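Local coordinates for protein CurM Sulfotransferase (Moorea producta, PDB 4GBM) that probably transfers a sulfonate group from PAPS to an intermediate of curacin biosynthesis, as the sulfotransferase domain of a polyketide synthase, at residues A[170-174]-A[190-196]. The protein carries 2 engineered substitutions. Residues are numbered along the deposited sequence; the frame is centred on the assembly and turned at random.
Sequences IESFV and YRVAEQV. With A3P (adenosine-3'-5'-diphosphate), chain G.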
ATOM      1  N   ILE A 170      -8.339  -7.139 -12.060  1.00  8.92           N
ATOM      2  CA  ILE A 170      -8.690  -6.581 -13.370  1.00  9.44           C
ATOM      3  C   ILE A 170     -10.118  -6.023 -13.381  1.00  9.75           C
ATOM      4  O   ILE A 170     -10.340  -4.889 -13.825  1.00 10.42           O
ATOM      5  CB  ILE A 170      -8.453  -7.593 -14.508  1.00  9.93           C
ATOM      6  CG1 ILE A 170      -6.950  -7.810 -14.692  1.00 10.33           C
ATOM      7  CG2 ILE A 170      -9.060  -7.083 -15.824  1.00 11.21           C
ATOM      8  CD1 ILE A 170      -6.602  -9.083 -15.457  1.00 11.98           C
ATOM      9  N   GLU A 171     -11.072  -6.798 -12.862  1.00  9.67           N
ATOM     10  CA  GLU A 171     -12.466  -6.358 -12.818  1.00 11.00           C
ATOM     11  C   GLU A 171     -12.587  -5.060 -12.025  1.00 10.70           C
ATOM     12  O   GLU A 171     -13.293  -4.134 -12.439  1.00 11.95           O
ATOM     13  CB  GLU A 171     -13.347  -7.450 -12.200  1.00 11.06           C
ATOM     14  CG  GLU A 171     -14.849  -7.165 -12.223  1.00 12.07           C
ATOM     15  CD  GLU A 171     -15.336  -6.306 -11.056  1.00 15.70           C
ATOM     16  OE1 GLU A 171     -14.673  -6.277 -10.006  1.00 15.34           O
ATOM     17  OE2 GLU A 171     -16.396  -5.659 -11.197  1.00 16.46           O
ATOM     18  N   SER A 172     -11.878  -4.987 -10.899  1.00  9.57           N
ATOM     19  CA  SER A 172     -11.941  -3.815 -10.039  1.00  9.60           C
ATOM     20  C   SER A 172     -11.313  -2.591 -10.716  1.00  9.86           C
ATOM     21  O   SER A 172     -11.906  -1.515 -10.745  1.00 10.31           O
ATOM     22  CB  SER A 172     -11.240  -4.107  -8.706  1.00  9.31           C
ATOM     23  OG  SER A 172     -11.199  -2.946  -7.898  1.00  9.17           O
ATOM     24  N   PHE A 173     -10.115  -2.764 -11.267  1.00  9.67           N
ATOM     25  CA  PHE A 173      -9.398  -1.677 -11.934  1.00 10.41           C
ATOM     26  C   PHE A 173     -10.238  -1.047 -13.061  1.00 10.71           C
ATOM     27  O   PHE A 173     -10.339   0.183 -13.167  1.00 12.39           O
ATOM     28  CB  PHE A 173      -8.068  -2.227 -12.461  1.00  9.75           C
ATOM     29  CG  PHE A 173      -7.118  -1.180 -12.979  1.00 11.12           C
ATOM     30  CD1 PHE A 173      -7.265  -0.667 -14.266  1.00 13.08           C
ATOM     31  CD2 PHE A 173      -6.057  -0.738 -12.195  1.00 13.08           C
ATOM     32  CE1 PHE A 173      -6.379   0.279 -14.762  1.00 16.62           C
ATOM     33  CE2 PHE A 173      -5.149   0.219 -12.688  1.00 14.54           C
ATOM     34  CZ  PHE A 173      -5.321   0.721 -13.978  1.00 14.43           C
ATOM     35  N   VAL A 174     -10.855  -1.895 -13.876  1.00 11.12           N
ATOM     36  CA  VAL A 174     -11.704  -1.454 -14.982  1.00 12.22           C
ATOM     37  C   VAL A 174     -12.971  -0.762 -14.466  1.00 12.33           C
ATOM     38  O   VAL A 174     -13.338   0.314 -14.955  1.00 13.40           O
ATOM     39  CB  VAL A 174     -12.028  -2.636 -15.936  1.00 12.20           C
ATOM     40  CG1 VAL A 174     -13.081  -2.254 -16.975  1.00 13.05           C
ATOM     41  CG2 VAL A 174     -10.753  -3.097 -16.654  1.00 13.83           C
ATOM     42  N   TYR A 190      -9.219  -3.472 -20.235  1.00 14.69           N
ATOM     43  CA  TYR A 190      -8.946  -4.775 -19.653  1.00 13.86           C
ATOM     44  C   TYR A 190      -7.481  -5.160 -19.807  1.00 13.25           C
ATOM     45  O   TYR A 190      -6.890  -5.715 -18.879  1.00 12.34           O
ATOM     46  CB  TYR A 190      -9.868  -5.841 -20.250  1.00 14.52           C
ATOM     47  CG  TYR A 190     -11.299  -5.674 -19.797  1.00 16.28           C
ATOM     48  CD1 TYR A 190     -11.743  -6.244 -18.603  1.00 19.57           C
ATOM     49  CD2 TYR A 190     -12.205  -4.936 -20.558  1.00 20.34           C
ATOM     50  CE1 TYR A 190     -13.068  -6.084 -18.180  1.00 21.07           C
ATOM     51  CE2 TYR A 190     -13.520  -4.769 -20.146  1.00 21.23           C
ATOM     52  CZ  TYR A 190     -13.943  -5.346 -18.962  1.00 21.92           C
ATOM     53  OH  TYR A 190     -15.252  -5.178 -18.568  1.00 27.53           O
ATOM     54  N   ARG A 191      -6.897  -4.856 -20.967  1.00 13.21           N
ATOM     55  CA  ARG A 191      -5.477  -5.136 -21.185  1.00 12.68           C
ATOM     56  C   ARG A 191      -4.586  -4.200 -20.372  1.00 12.30           C
ATOM     57  O   ARG A 191      -3.531  -4.617 -19.885  1.00 12.06           O
ATOM     58  CB  ARG A 191      -5.127  -5.100 -22.671  1.00 13.60           C
ATOM     59  CG  ARG A 191      -5.752  -6.245 -23.476  1.00 14.36           C
ATOM     60  CD  ARG A 191      -5.257  -7.625 -23.003  1.00 15.91           C
ATOM     61  NE  ARG A 191      -5.488  -8.645 -24.030  1.00 16.30           N
ATOM     62  CZ  ARG A 191      -5.629  -9.949 -23.801  1.00 14.27           C
ATOM     63  NH1 ARG A 191      -5.573 -10.437 -22.564  1.00 12.53           N
ATOM     64  NH2 ARG A 191      -5.837 -10.769 -24.831  1.00 16.68           N
ATOM     65  N   VAL A 192      -5.006  -2.943 -20.230  1.00 12.49           N
ATOM     66  CA  VAL A 192      -4.275  -1.982 -19.390  1.00 12.80           C
ATOM     67  C   VAL A 192      -4.256  -2.470 -17.942  1.00 11.75           C
ATOM     68  O   VAL A 192      -3.194  -2.483 -17.302  1.00 10.27           O
ATOM     69  CB  VAL A 192      -4.864  -0.541 -19.484  1.00 14.16           C
ATOM     70  CG1 VAL A 192      -4.206   0.381 -18.470  1.00 14.86           C
ATOM     71  CG2 VAL A 192      -4.668   0.020 -20.891  1.00 16.22           C
ATOM     72  N   ALA A 193      -5.422  -2.888 -17.440  1.00 11.20           N
ATOM     73  CA  ALA A 193      -5.543  -3.423 -16.083  1.00 10.81           C
ATOM     74  C   ALA A 193      -4.671  -4.657 -15.891  1.00 10.45           C
ATOM     75  O   ALA A 193      -3.990  -4.798 -14.872  1.00  9.29           O
ATOM     76  CB  ALA A 193      -7.006  -3.745 -15.747  1.00 11.93           C
ATOM     77  N   GLU A 194      -4.683  -5.538 -16.887  1.00  9.83           N
ATOM     78  CA  GLU A 194      -3.889  -6.759 -16.854  1.00  9.76           C
ATOM     79  C   GLU A 194      -2.398  -6.430 -16.793  1.00  9.60           C
ATOM     80  O   GLU A 194      -1.658  -7.033 -16.009  1.00  9.34           O
ATOM     81  CB  GLU A 194      -4.192  -7.614 -18.083  1.00 10.26           C
ATOM     82  CG  GLU A 194      -3.432  -8.928 -18.121  1.00 10.30           C
ATOM     83  CD  GLU A 194      -3.763  -9.761 -19.341  1.00 11.93           C
ATOM     84  OE1 GLU A 194      -2.982 -10.676 -19.642  1.00 12.19           O
ATOM     85  OE2 GLU A 194      -4.800  -9.506 -19.991  1.00 14.03           O
ATOM     86  N   GLN A 195      -1.973  -5.465 -17.604  1.00 10.34           N
ATOM     87  CA  GLN A 195      -0.570  -5.048 -17.618  1.00 11.47           C
ATOM     88  C   GLN A 195      -0.157  -4.470 -16.261  1.00 10.13           C
ATOM     89  O   GLN A 195       0.954  -4.717 -15.793  1.00 10.17           O
ATOM     90  CB  GLN A 195      -0.315  -4.046 -18.747  1.00 12.58           C
ATOM     91  CG  GLN A 195       1.114  -3.528 -18.820  1.00 17.63           C
ATOM     92  CD  GLN A 195       1.334  -2.598 -19.995  1.00 28.71           C
ATOM     93  OE1 GLN A 195       1.305  -3.021 -21.154  1.00 35.50           O
ATOM     94  NE2 GLN A 195       1.563  -1.322 -19.703  1.00 33.04           N
ATOM     95  N   VAL A 196      -1.045  -3.707 -15.622  1.00  9.19           N
ATOM     96  CA  VAL A 196      -0.740  -3.163 -14.295  1.00  8.89           C
ATOM     97  C   VAL A 196      -0.539  -4.292 -13.271  1.00  8.70           C
ATOM     98  O   VAL A 196       0.441  -4.289 -12.520  1.00  8.88           O
ATOM     99  CB  VAL A 196      -1.809  -2.145 -13.821  1.00 10.12           C
ATOM    100  CG1 VAL A 196      -1.596  -1.782 -12.366  1.00 10.56           C
ATOM    101  CG2 VAL A 196      -1.745  -0.891 -14.678  1.00 10.63           C
TER
HETATM  102  P1  A3P G 406     -13.284  -2.932  -4.972  1.00  8.85           P
HETATM  103  O1P A3P G 406     -13.110  -2.207  -6.283  1.00 10.34           O
HETATM  104  O2P A3P G 406     -14.020  -2.125  -3.933  1.00  9.15           O
HETATM  105  O3P A3P G 406     -13.771  -4.343  -5.140  1.00  9.90           O
HETATM  106  P2  A3P G 406      -6.677  -1.359  -2.542  1.00  7.32           P
HETATM  107  O4P A3P G 406      -5.392  -2.110  -2.693  1.00  7.09           O
HETATM  108  O5P A3P G 406      -6.989  -0.379  -3.638  1.00  9.94           O
HETATM  109  O6P A3P G 406      -6.868  -0.794  -1.160  1.00  6.21           O
HETATM  110  O5' A3P G 406      -7.825  -2.485  -2.721  1.00  7.15           O
HETATM  111  C5' A3P G 406      -9.189  -2.075  -2.861  1.00  8.15           C
HETATM  112  C4' A3P G 406     -10.025  -3.327  -2.752  1.00  7.40           C
HETATM  113  O4' A3P G 406      -9.991  -3.786  -1.395  1.00  8.11           O
HETATM  114  C3' A3P G 406     -11.496  -3.072  -3.017  1.00  7.37           C
HETATM  115  O3' A3P G 406     -11.756  -3.065  -4.429  1.00  7.70           O
HETATM  116  C2' A3P G 406     -12.136  -4.235  -2.268  1.00  8.91           C
HETATM  117  O2' A3P G 406     -12.241  -5.389  -3.106  1.00  9.76           O
HETATM  118  C1' A3P G 406     -11.165  -4.545  -1.134  1.00  8.61           C
HETATM  119  N9  A3P G 406     -11.738  -4.117   0.168  1.00  7.38           N
HETATM  120  C8  A3P G 406     -11.903  -2.859   0.626  1.00  8.76           C
HETATM  121  N7  A3P G 406     -12.492  -2.853   1.852  1.00  8.69           N
HETATM  122  C5  A3P G 406     -12.710  -4.143   2.180  1.00  7.18           C
HETATM  123  C6  A3P G 406     -13.293  -4.874   3.331  1.00  7.94           C
HETATM  124  N6  A3P G 406     -13.761  -4.189   4.403  1.00  8.60           N
HETATM  125  N1  A3P G 406     -13.326  -6.231   3.263  1.00  7.82           N
HETATM  126  C2  A3P G 406     -12.846  -6.921   2.203  1.00  8.81           C
HETATM  127  N3  A3P G 406     -12.297  -6.316   1.128  1.00  7.69           N
HETATM  128  C4  A3P G 406     -12.207  -4.967   1.079  1.00  6.37           C
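A193 points its methyl into the middle of a trio formed by I170, F173 and V174, with CB 3.4 Å from F173 CD1. So small a side chain suits a place where the CA atoms of I170 and A193 are 5.2 Å apart. The F173 ring lies against this spot with one face turned to the A193 backbone, whose CA stands 4.2 Å from the ring centroid in a CH-pi contact. The phenylalanine's chi1 of -171° sets CG opposite the backbone N and carries the ring over A193 toward V196; V196 CG2 near CZ and V192 CG1 near CE1 both approach it obliquely. Cut back to an alanine, F173 would probably leave a gap beside A193 and the V196 methyls without their aromatic partner.

The two helices, 166-175 and 189-208, belong to the P-loop-like sulfotransferase fold, in which helices pack about a parallel sheet; the first follows strand 158-163. The axes of the two segments approach to 8.8 Å, with 122° between their N-to-C directions. On another side of helix 166-175 from the residues that meet helix 189-208, S172 OG donates a 2.6 Å hydrogen bond to O1P on the 3'-phosphate of adenosine-3'-5'-diphosphate, and also bonds R42.

At the other end Y190 and V174 cross at about a right angle. V174 CG1 sits over one face of the tyrosine ring, 4.1 Å from its centroid, while I170 CG2 comes to the ring edge at CD1. Branching at CB suits I170 to reach two ways: CG2 toward Y190 and A193, CD1 alongside the aliphatic part of E194. Beyond that, the E194 carboxylate turns to polar partners, taking R191 NH1 on the syn lone pair of OE2 in a salt bridge, and T299 and the K296 backbone at OE1.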